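Local structure of lipoprotein signal peptidase (Staphylococcus aureus, 6RYO) at residues A[32-37]-A[119-124]; A[90-95]-A[129-134]; A[46-51]-A[141-146]. The protein cleaves the signal peptide from bacterial prolipoproteins in the membrane, as an aspartyl protease cutting just before the lipid-modified cysteine. All coordinates share one frame; numbering follows the deposited sequence.

Interaction 1 of 3, residues A[32-37]-A[119-124]; sequences GTSILI and AISLLF. With OLC ((2R)-2,3-dihydroxypropyl (9Z)-octadec-9-enoate), chain E; OLC ((2R)-2,3-dihydroxypropyl (9Z)-octadec-9-enoate), chain F; OLC ((2R)-2,3-dihydroxypropyl (9Z)-octadec-9-enoate), chain C.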
loop_
_atom_site.group_PDB
_atom_site.type_symbol
_atom_site.label_atom_id
_atom_site.label_comp_id
_atom_site.label_asym_id
_atom_site.label_seq_id
_atom_site.Cartn_x
_atom_site.Cartn_y
_atom_site.Cartn_z
ATOM N N GLY A 32 -5.775 -15.805 11.511
ATOM C CA GLY A 32 -6.089 -16.470 10.257
ATOM C C GLY A 32 -6.645 -15.520 9.213
ATOM O O GLY A 32 -6.255 -15.568 8.045
ATOM N N THR A 33 -7.555 -14.635 9.624
ATOM C CA THR A 33 -8.133 -13.681 8.682
ATOM C C THR A 33 -7.145 -12.574 8.333
ATOM O O THR A 33 -7.063 -12.151 7.174
ATOM C CB THR A 33 -9.421 -13.085 9.258
ATOM O OG1 THR A 33 -10.363 -14.131 9.528
ATOM C CG2 THR A 33 -10.036 -12.100 8.275
ATOM N N SER A 34 -6.380 -12.099 9.319
ATOM C CA SER A 34 -5.497 -10.957 9.094
ATOM C C SER A 34 -4.382 -11.287 8.107
ATOM O O SER A 34 -4.062 -10.473 7.232
ATOM C CB SER A 34 -4.913 -10.487 10.424
ATOM O OG SER A 34 -5.945 -10.119 11.323
ATOM N N ILE A 35 -3.783 -12.473 8.229
ATOM C CA ILE A 35 -2.613 -12.801 7.416
ATOM C C ILE A 35 -3.007 -13.027 5.960
ATOM O O ILE A 35 -2.365 -12.501 5.042
ATOM C CB ILE A 35 -1.877 -14.017 8.004
ATOM C CG1 ILE A 35 -1.163 -13.618 9.298
ATOM C CG2 ILE A 35 -0.900 -14.597 6.990
ATOM C CD1 ILE A 35 -0.259 -14.688 9.851
ATOM N N LEU A 36 -4.065 -13.807 5.718
ATOM C CA LEU A 36 -4.465 -14.063 4.337
ATOM C C LEU A 36 -5.054 -12.825 3.674
ATOM O O LEU A 36 -5.056 -12.739 2.441
ATOM C CB LEU A 36 -5.445 -15.242 4.262
ATOM C CG LEU A 36 -6.873 -15.190 4.810
ATOM C CD1 LEU A 36 -7.830 -14.645 3.770
ATOM C CD2 LEU A 36 -7.315 -16.578 5.244
ATOM N N ILE A 37 -5.553 -11.867 4.457
ATOM C CA ILE A 37 -5.837 -10.545 3.906
ATOM C C ILE A 37 -4.542 -9.895 3.435
ATOM O O ILE A 37 -4.450 -9.392 2.310
ATOM C CB ILE A 37 -6.567 -9.670 4.941
ATOM C CG1 ILE A 37 -8.046 -10.052 5.017
ATOM C CG2 ILE A 37 -6.418 -8.196 4.601
ATOM C CD1 ILE A 37 -8.854 -9.199 5.972
ATOM N N ALA A 119 -7.827 -3.517 9.479
ATOM C CA ALA A 119 -7.236 -2.244 9.077
ATOM C C ALA A 119 -5.717 -2.278 9.195
ATOM O O ALA A 119 -5.003 -1.830 8.290
ATOM C CB ALA A 119 -7.822 -1.111 9.919
ATOM N N ILE A 120 -5.207 -2.800 10.313
ATOM C CA ILE A 120 -3.762 -2.928 10.488
ATOM C C ILE A 120 -3.171 -3.818 9.401
ATOM O O ILE A 120 -2.087 -3.541 8.871
ATOM C CB ILE A 120 -3.442 -3.460 11.898
ATOM C CG1 ILE A 120 -3.923 -2.473 12.965
ATOM C CG2 ILE A 120 -1.953 -3.721 12.050
ATOM C CD1 ILE A 120 -3.733 -2.964 14.380
ATOM N N SER A 121 -3.876 -4.896 9.046
ATOM C CA SER A 121 -3.423 -5.763 7.963
ATOM C C SER A 121 -3.339 -5.000 6.648
ATOM O O SER A 121 -2.363 -5.136 5.898
ATOM C CB SER A 121 -4.360 -6.963 7.828
ATOM O OG SER A 121 -4.454 -7.666 9.053
ATOM N N LEU A 122 -4.367 -4.203 6.342
ATOM C CA LEU A 122 -4.333 -3.378 5.139
ATOM C C LEU A 122 -3.174 -2.392 5.182
ATOM O O LEU A 122 -2.529 -2.132 4.157
ATOM C CB LEU A 122 -5.660 -2.642 4.968
ATOM C CG LEU A 122 -6.873 -3.526 4.675
ATOM C CD1 LEU A 122 -8.123 -2.680 4.484
ATOM C CD2 LEU A 122 -6.608 -4.389 3.449
ATOM N N LEU A 123 -2.904 -1.819 6.359
ATOM C CA LEU A 123 -1.738 -0.955 6.507
ATOM C C LEU A 123 -0.444 -1.751 6.380
ATOM O O LEU A 123 0.504 -1.305 5.723
ATOM C CB LEU A 123 -1.788 -0.229 7.851
ATOM C CG LEU A 123 -2.977 0.695 8.129
ATOM C CD1 LEU A 123 -2.946 1.191 9.569
ATOM C CD2 LEU A 123 -2.979 1.862 7.168
ATOM N N PHE A 124 -0.387 -2.930 7.002
ATOM C CA PHE A 124 0.824 -3.743 6.946
ATOM C C PHE A 124 1.097 -4.219 5.524
ATOM O O PHE A 124 2.230 -4.128 5.037
ATOM C CB PHE A 124 0.703 -4.934 7.899
ATOM C CG PHE A 124 1.997 -5.673 8.123
ATOM C CD1 PHE A 124 2.467 -6.586 7.190
ATOM C CD2 PHE A 124 2.734 -5.465 9.276
ATOM C CE1 PHE A 124 3.654 -7.265 7.400
ATOM C CE2 PHE A 124 3.919 -6.141 9.493
ATOM C CZ PHE A 124 4.380 -7.042 8.554
HETATM C C10 OLC E . 3.609 -13.803 -0.726
HETATM C C9 OLC E . 3.458 -12.961 0.274
HETATM C C11 OLC E . 3.622 -15.308 -0.463
HETATM C C8 OLC E . 3.299 -13.487 1.698
HETATM C C24 OLC E . -0.542 -9.237 12.583
HETATM C C12 OLC E . 3.851 -16.043 -1.779
HETATM C C7 OLC E . 3.536 -12.346 2.684
HETATM C C6 OLC E . 2.249 -11.545 2.858
HETATM C C5 OLC E . 2.249 -10.903 4.242
HETATM C C4 OLC E . 2.247 -12.003 5.302
HETATM C C3 OLC E . 2.649 -11.417 6.654
HETATM C C2 OLC E . 1.725 -10.251 7.000
HETATM C C21 OLC E . 0.735 -9.119 10.457
HETATM C C1 OLC E . 1.634 -10.092 8.516
HETATM C C22 OLC E . -0.661 -9.076 11.070
HETATM O O19 OLC E . 2.396 -10.665 9.220
HETATM O O25 OLC E . -0.087 -10.530 12.876
HETATM O O23 OLC E . -1.259 -7.847 10.770
HETATM O O20 OLC E . 0.637 -9.276 9.070
HETATM C C10 OLC F . -8.765 -7.446 -3.774
HETATM C C9 OLC F . -8.846 -8.151 -2.666
HETATM C C11 OLC F . -7.449 -6.786 -4.179
HETATM C C8 OLC F . -7.625 -8.324 -1.762
HETATM C C24 OLC F . -11.845 -16.487 6.346
HETATM C C12 OLC F . -7.547 -6.354 -5.640
HETATM C C7 OLC F . -8.002 -9.037 -0.462
HETATM C C13 OLC F . -6.161 -5.986 -6.165
HETATM C C6 OLC F . -9.476 -9.440 -0.464
HETATM C C14 OLC F . -6.049 -6.406 -7.628
HETATM C C5 OLC F . -9.800 -10.224 0.805
HETATM C C4 OLC F . -9.401 -11.685 0.615
HETATM C C3 OLC F . -10.347 -12.570 1.420
HETATM C C2 OLC F . -10.260 -12.210 2.903
HETATM C C21 OLC F . -11.640 -14.080 5.692
HETATM C C1 OLC F . -11.360 -12.945 3.660
HETATM C C22 OLC F . -12.601 -15.260 5.840
HETATM O O19 OLC F . -12.478 -12.553 3.602
HETATM O O25 OLC F . -12.510 -17.038 7.450
HETATM O O23 OLC F . -13.613 -14.925 6.748
HETATM O O20 OLC F . -11.066 -14.087 4.416
HETATM C C18 OLC C . -7.668 -1.040 -7.345
HETATM C C10 OLC C . -8.296 -3.724 0.324
HETATM C C9 OLC C . -9.273 -4.368 0.930
HETATM C C17 OLC C . -7.462 -0.639 -5.887
HETATM C C11 OLC C . -7.344 -4.467 -0.611
HETATM C C8 OLC C . -9.470 -5.867 0.707
HETATM C C24 OLC C . -17.081 -10.392 8.750
HETATM C C16 OLC C . -8.565 -1.271 -5.044
HETATM C C12 OLC C . -6.632 -3.463 -1.514
HETATM C C7 OLC C . -10.895 -6.269 1.088
HETATM C C15 OLC C . -8.261 -2.757 -4.877
HETATM C C13 OLC C . -7.652 -2.853 -2.470
HETATM C C6 OLC C . -11.088 -6.160 2.600
HETATM C C14 OLC C . -7.108 -2.927 -3.894
HETATM C C5 OLC C . -10.874 -7.525 3.251
HETATM C C4 OLC C . -12.212 -8.250 3.398
HETATM C C3 OLC C . -12.579 -8.343 4.878
HETATM C C2 OLC C . -12.981 -9.778 5.217
HETATM C C21 OLC C . -15.428 -10.844 6.938
HETATM C C1 OLC C . -13.317 -9.872 6.703
HETATM C C22 OLC C . -16.194 -11.456 8.107
HETATM O O19 OLC C . -12.950 -9.027 7.448
HETATM O O25 OLC C . -17.434 -10.806 10.040
HETATM O O23 OLC C . -16.984 -12.517 7.647
HETATM O O20 OLC C . -14.058 -10.955 7.188
#
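The hydroxyl of Ser121 lies at the tightest point of the contact: OG is 3.2 Å from CB of Ser34, yet its hydrogen bond runs back along its own helix to the carbonyl of Gln117. Ser34 does likewise with the carbonyl of Phe30. In both serines OG stands beside the backbone N (chi1 -56° in Ser121), which brings the hydroxyl to a carbonyl one turn earlier. The polar groups are thus satisfied inside each helix, and the two OG atoms, 3.7 Å apart between Ser34 and Ser121, merely lie side by side. Small residues suit this place, since they let the CA atoms of Ser34 and Ser121 come within 5.7 Å. The segments belong to the first and third transmembrane helices, 31-55 and 114-137, which run in roughly the same direction, with axes 8.9 Å apart at an angle of 26°. Beside the serines the contact becomes hydrocarbon: CG2 of Ile37 touches CD2 of Leu122 at 4.0 Å and also rests against CB of Ser121. The same methyl, CD2 of Leu122, also lies 3.6 Å from C10 of the chain C monoolein, whose C5 is met by CD1 of Ile37. A second monoolein, chain E, lies over one face of the Phe124 ring, with its ester oxygen O20 3.8 Å above the plane and offset toward the rim.

Interaction 2 of 3, residues A[90-95]-A[129-134]; sequences FFFIIT and GNFIDR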
loop_
_atom_site.group_PDB
_atom_site.type_symbol
_atom_site.label_atom_id
_atom_site.label_comp_id
_atom_site.label_asym_id
_atom_site.label_seq_id
_atom_site.Cartn_x
_atom_site.Cartn_y
_atom_site.Cartn_z
ATOM N N PHE A 90 16.621 5.965 4.261
ATOM C CA PHE A 90 15.680 6.565 5.200
ATOM C C PHE A 90 14.292 5.953 5.051
ATOM O O PHE A 90 13.629 5.661 6.053
ATOM C CB PHE A 90 15.644 8.083 5.011
ATOM C CG PHE A 90 16.853 8.793 5.567
ATOM C CD1 PHE A 90 17.455 8.357 6.737
ATOM C CD2 PHE A 90 17.388 9.893 4.916
ATOM C CE1 PHE A 90 18.567 9.007 7.249
ATOM C CE2 PHE A 90 18.500 10.545 5.419
ATOM C CZ PHE A 90 19.089 10.102 6.587
ATOM N N PHE A 91 13.840 5.739 3.810
ATOM C CA PHE A 91 12.601 4.993 3.601
ATOM C C PHE A 91 12.712 3.588 4.182
ATOM O O PHE A 91 11.734 3.043 4.709
ATOM C CB PHE A 91 12.264 4.918 2.109
ATOM C CG PHE A 91 12.029 6.256 1.454
ATOM C CD1 PHE A 91 11.799 7.397 2.206
ATOM C CD2 PHE A 91 12.034 6.361 0.072
ATOM C CE1 PHE A 91 11.587 8.619 1.590
ATOM C CE2 PHE A 91 11.821 7.578 -0.548
ATOM C CZ PHE A 91 11.597 8.708 0.212
ATOM N N PHE A 92 13.902 2.990 4.088
ATOM C CA PHE A 92 14.135 1.656 4.631
ATOM C C PHE A 92 13.956 1.641 6.144
ATOM O O PHE A 92 13.250 0.787 6.692
ATOM C CB PHE A 92 15.541 1.197 4.235
ATOM C CG PHE A 92 15.926 -0.157 4.752
ATOM C CD1 PHE A 92 15.513 -1.306 4.103
ATOM C CD2 PHE A 92 16.746 -0.278 5.862
ATOM C CE1 PHE A 92 15.885 -2.554 4.567
ATOM C CE2 PHE A 92 17.123 -1.521 6.331
ATOM C CZ PHE A 92 16.695 -2.661 5.681
ATOM N N ILE A 93 14.592 2.588 6.836
ATOM C CA ILE A 93 14.470 2.661 8.289
ATOM C C ILE A 93 13.039 3.001 8.690
ATOM O O ILE A 93 12.500 2.445 9.653
ATOM C CB ILE A 93 15.478 3.679 8.854
ATOM C CG1 ILE A 93 16.905 3.301 8.448
ATOM C CG2 ILE A 93 15.361 3.769 10.367
ATOM C CD1 ILE A 93 17.904 4.426 8.613
ATOM N N ILE A 94 12.398 3.910 7.951
ATOM C CA ILE A 94 11.035 4.323 8.285
ATOM C C ILE A 94 10.067 3.153 8.144
ATOM O O ILE A 94 9.263 2.879 9.044
ATOM C CB ILE A 94 10.607 5.516 7.410
ATOM C CG1 ILE A 94 11.330 6.795 7.841
ATOM C CG2 ILE A 94 9.097 5.702 7.457
ATOM C CD1 ILE A 94 11.145 7.943 6.873
ATOM N N THR A 95 10.130 2.447 7.011
ATOM C CA THR A 95 9.188 1.360 6.759
ATOM C C THR A 95 9.298 0.264 7.814
ATOM O O THR A 95 8.282 -0.252 8.294
ATOM C CB THR A 95 9.417 0.783 5.363
ATOM O OG1 THR A 95 9.194 1.802 4.382
ATOM C CG2 THR A 95 8.466 -0.376 5.101
ATOM N N GLY A 129 4.215 -4.301 0.464
ATOM C CA GLY A 129 4.233 -4.380 -0.989
ATOM C C GLY A 129 5.184 -3.378 -1.616
ATOM O O GLY A 129 5.961 -3.718 -2.515
ATOM N N ASN A 130 5.131 -2.122 -1.156
ATOM C CA ASN A 130 6.093 -1.128 -1.620
ATOM C C ASN A 130 7.494 -1.421 -1.096
ATOM O O ASN A 130 8.485 -1.116 -1.769
ATOM C CB ASN A 130 5.654 0.275 -1.197
ATOM C CG ASN A 130 4.534 0.823 -2.058
ATOM O OD1 ASN A 130 4.394 0.448 -3.220
ATOM N ND2 ASN A 130 3.727 1.712 -1.488
ATOM N N PHE A 131 7.591 -2.012 0.097
ATOM C CA PHE A 131 8.893 -2.323 0.677
ATOM C C PHE A 131 9.675 -3.291 -0.202
ATOM O O PHE A 131 10.895 -3.156 -0.353
ATOM C CB PHE A 131 8.709 -2.894 2.085
ATOM C CG PHE A 131 9.992 -3.305 2.753
ATOM C CD1 PHE A 131 10.834 -2.358 3.315
ATOM C CD2 PHE A 131 10.348 -4.641 2.833
ATOM C CE1 PHE A 131 12.013 -2.738 3.935
ATOM C CE2 PHE A 131 11.523 -5.026 3.452
ATOM C CZ PHE A 131 12.356 -4.074 4.005
ATOM N N ILE A 132 8.989 -4.272 -0.792
ATOM C CA ILE A 132 9.655 -5.233 -1.666
ATOM C C ILE A 132 10.197 -4.536 -2.908
ATOM O O ILE A 132 11.293 -4.852 -3.389
ATOM C CB ILE A 132 8.689 -6.376 -2.031
ATOM C CG1 ILE A 132 8.179 -7.065 -0.765
ATOM C CG2 ILE A 132 9.364 -7.383 -2.954
ATOM C CD1 ILE A 132 7.074 -8.071 -1.015
ATOM N N ASP A 133 9.439 -3.578 -3.445
ATOM C CA ASP A 133 9.877 -2.866 -4.640
ATOM C C ASP A 133 11.169 -2.097 -4.387
ATOM O O ASP A 133 12.085 -2.120 -5.216
ATOM C CB ASP A 133 8.774 -1.922 -5.118
ATOM C CG ASP A 133 7.635 -2.654 -5.802
ATOM O OD1 ASP A 133 7.059 -3.577 -5.188
ATOM O OD2 ASP A 133 7.310 -2.299 -6.955
ATOM N N ARG A 134 11.262 -1.409 -3.248
ATOM C CA ARG A 134 12.435 -0.581 -2.983
ATOM C C ARG A 134 13.653 -1.429 -2.642
ATOM O O ARG A 134 14.778 -1.090 -3.028
ATOM C CB ARG A 134 12.142 0.409 -1.855
ATOM C CG ARG A 134 11.081 1.445 -2.186
ATOM C CD ARG A 134 11.047 2.541 -1.133
ATOM N NE ARG A 134 9.985 3.512 -1.389
ATOM C CZ ARG A 134 8.774 3.454 -0.847
ATOM N NH1 ARG A 134 8.466 2.472 -0.011
ATOM N NH2 ARG A 134 7.872 4.380 -1.139
HETATM O O HOH W 1 10.405 1.280 1.896
#
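Helices 87-108 and 114-137 form an antiparallel transmembrane hairpin, and at its open end Phe92 and Thr95 meet Phe131 while Phe91 meets Arg134. The local axes are 10.9 Å apart and make an angle of 150°, a wide spacing, bridged here by large side chains and a water. Phe131, with CG anti to its N (chi1 177°), sends its ring across to the other helix, where CD1 lies 3.6 Å from CG2 of Thr95. Its far end, CE1, reaches CD1 of Phe92 at 3.8 Å. The two phenyl planes are nearly parallel, 25° apart, but so displaced that they scarcely overlap; this greasy pair suits the outer side of the hairpin, where Phe92 is exposed.

On the other side the contact mixes a ring with polar groups. Arg134, extended from CG to NE, crosses Phe91 at about a right angle, with NE 3.8 Å from CD2 of the ring. Its NH1 donates to a water at 3.0 Å, and that water donates to OG1 of Thr95 at 2.8 Å. The threonine hydroxyl in turn gives its proton to O of Phe91, 2.8 Å from OG1 of Thr95; that same carbonyl O also takes the backbone N-H of Thr95 from the opposite face of its plane. Asn130, a turn before Arg134, bonds through ND2 to Asp160, a predicted catalytic residue, and to the backbone of the bound peptide antibiotic; Arg134 NH2 makes a weak bond to the same peptide. The relay from guanidinium through water and hydroxyl to carbonyl runs in one direction, so each link may strengthen the next, and it gives a buried arginine a tie to the neighbouring helix while NH2 turns to the ligand.

Interaction 3 of 3, residues A[46-51]-A[141-146]; sequences QVTKYI and VDFIDT. With OLC ((2R)-2,3-dihydroxypropyl (9Z)-octadec-9-enoate), chain G.
Helix segment 46-51 and strand segment 141-146 cross at 90°, with axes 8.4 Å apart, and the backbones come nearest where CA of Lys49 lies 5.7 Å from CA of Val141. Only the first part of the strand reaches the helix, through Val141 and Phe143, whose CB atoms both point toward it. The side chains of Lys49 and Val141 slide past each other in opposite directions: CG of Lys49 packs 3.8 Å from CB of Val141, and CG1 of Val141 rests 3.6 Å from the carbonyl O of Lys49. A lysine fits here because its methylene run can line an apolar neighbour while its end travels on to charges; NZ forms salt bridges with Asp133 and Asp45. Phe143 lays its ring end against Thr48, CZ being 3.5 Å from OG1 and 3.6 Å from CB of that residue. The threonine oxygen sits between its own N and carbonyl carbon (chi1 48°), where it hydrogen-bonds chiefly to the carbonyl of Phe44, with that of Asp45 also within bonding reach, so the phenyl group adjoins a hydroxyl already engaged. At the edge of the Phe143 ring, C8 of a monoolein (chain G) lies 4.1 Å from CE2. The strand bulges at this very place, Phe143 and Ile144 both facing Phe156 in a classic beta bulge. Between Val141 and Phe143 the alternation of the strand points the CB of Asp142 away from the helix; its side chain touches Asp160, and OD1 is hydrogen-bonded to a polar side chain of the bound peptide. These two aspartates are the predicted catalytic pair of a family A8 peptidase.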
loop_
_atom_site.group_PDB
_atom_site.type_symbol
_atom_site.label_atom_id
_atom_site.label_comp_id
_atom_site.label_asym_id
_atom_site.label_seq_id
_atom_site.Cartn_x
_atom_site.Cartn_y
_atom_site.Cartn_z
ATOM N N GLN A 46 1.984 -7.340 -5.995
ATOM C CA GLN A 46 3.233 -7.737 -6.636
ATOM C C GLN A 46 2.993 -8.276 -8.040
ATOM O O GLN A 46 3.797 -8.032 -8.949
ATOM C CB GLN A 46 3.959 -8.768 -5.774
ATOM C CG GLN A 46 4.629 -8.172 -4.547
ATOM C CD GLN A 46 5.671 -7.131 -4.909
ATOM O OE1 GLN A 46 6.486 -7.338 -5.811
ATOM N NE2 GLN A 46 5.647 -6.000 -4.212
ATOM N N VAL A 47 1.897 -9.010 -8.239
ATOM C CA VAL A 47 1.594 -9.542 -9.564
ATOM C C VAL A 47 1.289 -8.409 -10.537
ATOM O O VAL A 47 1.886 -8.321 -11.615
ATOM C CB VAL A 47 0.438 -10.556 -9.491
ATOM C CG1 VAL A 47 -0.127 -10.811 -10.876
ATOM C CG2 VAL A 47 0.918 -11.863 -8.868
ATOM N N THR A 48 0.371 -7.512 -10.162
ATOM C CA THR A 48 -0.002 -6.409 -11.045
ATOM C C THR A 48 1.197 -5.524 -11.364
ATOM O O THR A 48 1.395 -5.122 -12.517
ATOM C CB THR A 48 -1.121 -5.580 -10.413
ATOM O OG1 THR A 48 -0.781 -5.274 -9.055
ATOM C CG2 THR A 48 -2.440 -6.341 -10.453
ATOM N N LYS A 49 1.998 -5.192 -10.346
ATOM C CA LYS A 49 3.239 -4.457 -10.580
ATOM C C LYS A 49 4.116 -5.166 -11.604
ATOM O O LYS A 49 4.686 -4.527 -12.495
ATOM C CB LYS A 49 4.005 -4.285 -9.269
ATOM C CG LYS A 49 3.518 -3.162 -8.373
ATOM C CD LYS A 49 4.205 -3.235 -7.022
ATOM C CE LYS A 49 3.971 -1.979 -6.203
ATOM N NZ LYS A 49 4.542 -2.105 -4.835
ATOM N N TYR A 50 4.232 -6.491 -11.490
ATOM C CA TYR A 50 5.104 -7.243 -12.383
ATOM C C TYR A 50 4.526 -7.350 -13.788
ATOM O O TYR A 50 5.283 -7.362 -14.765
ATOM C CB TYR A 50 5.363 -8.635 -11.808
ATOM C CG TYR A 50 6.218 -9.512 -12.693
ATOM C CD1 TYR A 50 5.644 -10.462 -13.527
ATOM C CD2 TYR A 50 7.601 -9.386 -12.697
ATOM C CE1 TYR A 50 6.424 -11.266 -14.337
ATOM C CE2 TYR A 50 8.389 -10.185 -13.504
ATOM C CZ TYR A 50 7.795 -11.122 -14.322
ATOM O OH TYR A 50 8.579 -11.918 -15.129
ATOM N N ILE A 51 3.200 -7.445 -13.912
ATOM C CA ILE A 51 2.589 -7.522 -15.235
ATOM C C ILE A 51 2.866 -6.245 -16.020
ATOM O O ILE A 51 3.186 -6.289 -17.214
ATOM C CB ILE A 51 1.078 -7.800 -15.117
ATOM C CG1 ILE A 51 0.819 -9.093 -14.342
ATOM C CG2 ILE A 51 0.440 -7.875 -16.492
ATOM C CD1 ILE A 51 1.576 -10.291 -14.860
ATOM N N VAL A 141 6.905 0.457 -8.591
ATOM C CA VAL A 141 6.117 0.411 -9.819
ATOM C C VAL A 141 4.765 1.064 -9.563
ATOM O O VAL A 141 4.008 0.626 -8.690
ATOM C CB VAL A 141 5.947 -1.031 -10.317
ATOM C CG1 VAL A 141 4.917 -1.093 -11.446
ATOM C CG2 VAL A 141 7.280 -1.581 -10.780
ATOM N N ASP A 142 4.462 2.114 -10.319
ATOM C CA ASP A 142 3.181 2.802 -10.252
ATOM C C ASP A 142 2.500 2.707 -11.609
ATOM O O ASP A 142 3.118 3.009 -12.636
ATOM C CB ASP A 142 3.361 4.264 -9.853
ATOM C CG ASP A 142 3.785 4.427 -8.411
ATOM O OD1 ASP A 142 3.427 3.566 -7.578
ATOM O OD2 ASP A 142 4.470 5.425 -8.106
ATOM N N PHE A 143 1.234 2.285 -11.614
ATOM C CA PHE A 143 0.512 2.117 -12.874
ATOM C C PHE A 143 -0.917 2.642 -12.876
ATOM O O PHE A 143 -1.479 2.804 -13.964
ATOM C CB PHE A 143 0.492 0.639 -13.284
ATOM C CG PHE A 143 -0.069 -0.277 -12.232
ATOM C CD1 PHE A 143 0.749 -0.809 -11.248
ATOM C CD2 PHE A 143 -1.412 -0.611 -12.231
ATOM C CE1 PHE A 143 0.237 -1.652 -10.281
ATOM C CE2 PHE A 143 -1.931 -1.457 -11.265
ATOM C CZ PHE A 143 -1.104 -1.976 -10.289
ATOM N N ILE A 144 -1.533 2.922 -11.730
ATOM C CA ILE A 144 -2.927 3.359 -11.705
ATOM C C ILE A 144 -2.980 4.861 -11.953
ATOM O O ILE A 144 -2.459 5.653 -11.161
ATOM C CB ILE A 144 -3.604 2.990 -10.379
ATOM C CG1 ILE A 144 -3.681 1.469 -10.226
ATOM C CG2 ILE A 144 -4.991 3.601 -10.303
ATOM C CD1 ILE A 144 -4.358 1.017 -8.950
ATOM N N ASP A 145 -3.629 5.254 -13.048
ATOM C CA ASP A 145 -3.688 6.642 -13.494
ATOM C C ASP A 145 -5.147 7.000 -13.744
ATOM O O ASP A 145 -5.733 6.562 -14.740
ATOM C CB ASP A 145 -2.850 6.841 -14.759
ATOM C CG ASP A 145 -2.803 8.287 -15.212
ATOM O OD1 ASP A 145 -3.267 9.173 -14.463
ATOM O OD2 ASP A 145 -2.296 8.540 -16.326
ATOM N N THR A 146 -5.731 7.795 -12.851
ATOM C CA THR A 146 -7.142 8.145 -12.929
ATOM C C THR A 146 -7.306 9.659 -12.879
ATOM O O THR A 146 -6.370 10.402 -12.572
ATOM C CB THR A 146 -7.952 7.497 -11.794
ATOM O OG1 THR A 146 -7.780 8.251 -10.589
ATOM C CG2 THR A 146 -7.500 6.058 -11.552
HETATM C C10 OLC G . -6.809 -2.046 -10.662
HETATM C C9 OLC G . -5.883 -2.883 -11.085
HETATM C C11 OLC G . -7.577 -1.164 -11.644
HETATM C C8 OLC G . -5.542 -3.005 -12.569
HETATM C C24 OLC G . -0.722 -3.660 -22.973
HETATM C C12 OLC G . -9.069 -1.208 -11.311
HETATM C C7 OLC G . -4.719 -4.274 -12.790
HETATM C C13 OLC G . -9.425 -0.062 -10.367
HETATM C C6 OLC G . -4.003 -4.216 -14.139
HETATM C C5 OLC G . -3.508 -5.616 -14.498
HETATM C C4 OLC G . -2.397 -5.533 -15.543
HETATM C C3 OLC G . -2.998 -5.336 -16.933
HETATM C C2 OLC G . -1.874 -5.221 -17.962
HETATM C C21 OLC G . -2.536 -4.697 -21.602
HETATM C C1 OLC G . -2.451 -5.392 -19.365
HETATM C C22 OLC G . -1.721 -4.812 -22.889
HETATM O O19 OLC G . -3.516 -5.895 -19.504
HETATM O O25 OLC G . -0.253 -3.546 -24.288
HETATM O O23 OLC G . -1.030 -6.030 -22.902
HETATM O O20 OLC G . -1.730 -4.963 -20.488
#

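All three contacts are largely buried, but Phe92 brings interaction 2 to an exposed edge. Interactions 1 and 2 use different turns of helix 114-137, with centres 18 Å apart; interactions 1 and 3 likewise share helix 31-55. Their chemistry follows their surroundings rather than depth: interaction 1 is small and lipid-bordered, each serine satisfied within its own helix, whereas interaction 2 bridges a wider gap with water beside the ligand, and interaction 3 sets a strand bearing Asp142 on a helix. Interactions 2 and 3 touch directly through the salt bridge from Lys49 NZ to Asp133 OD1, 2.9 Å long, so a polar network ties them together near the predicted catalytic aspartates.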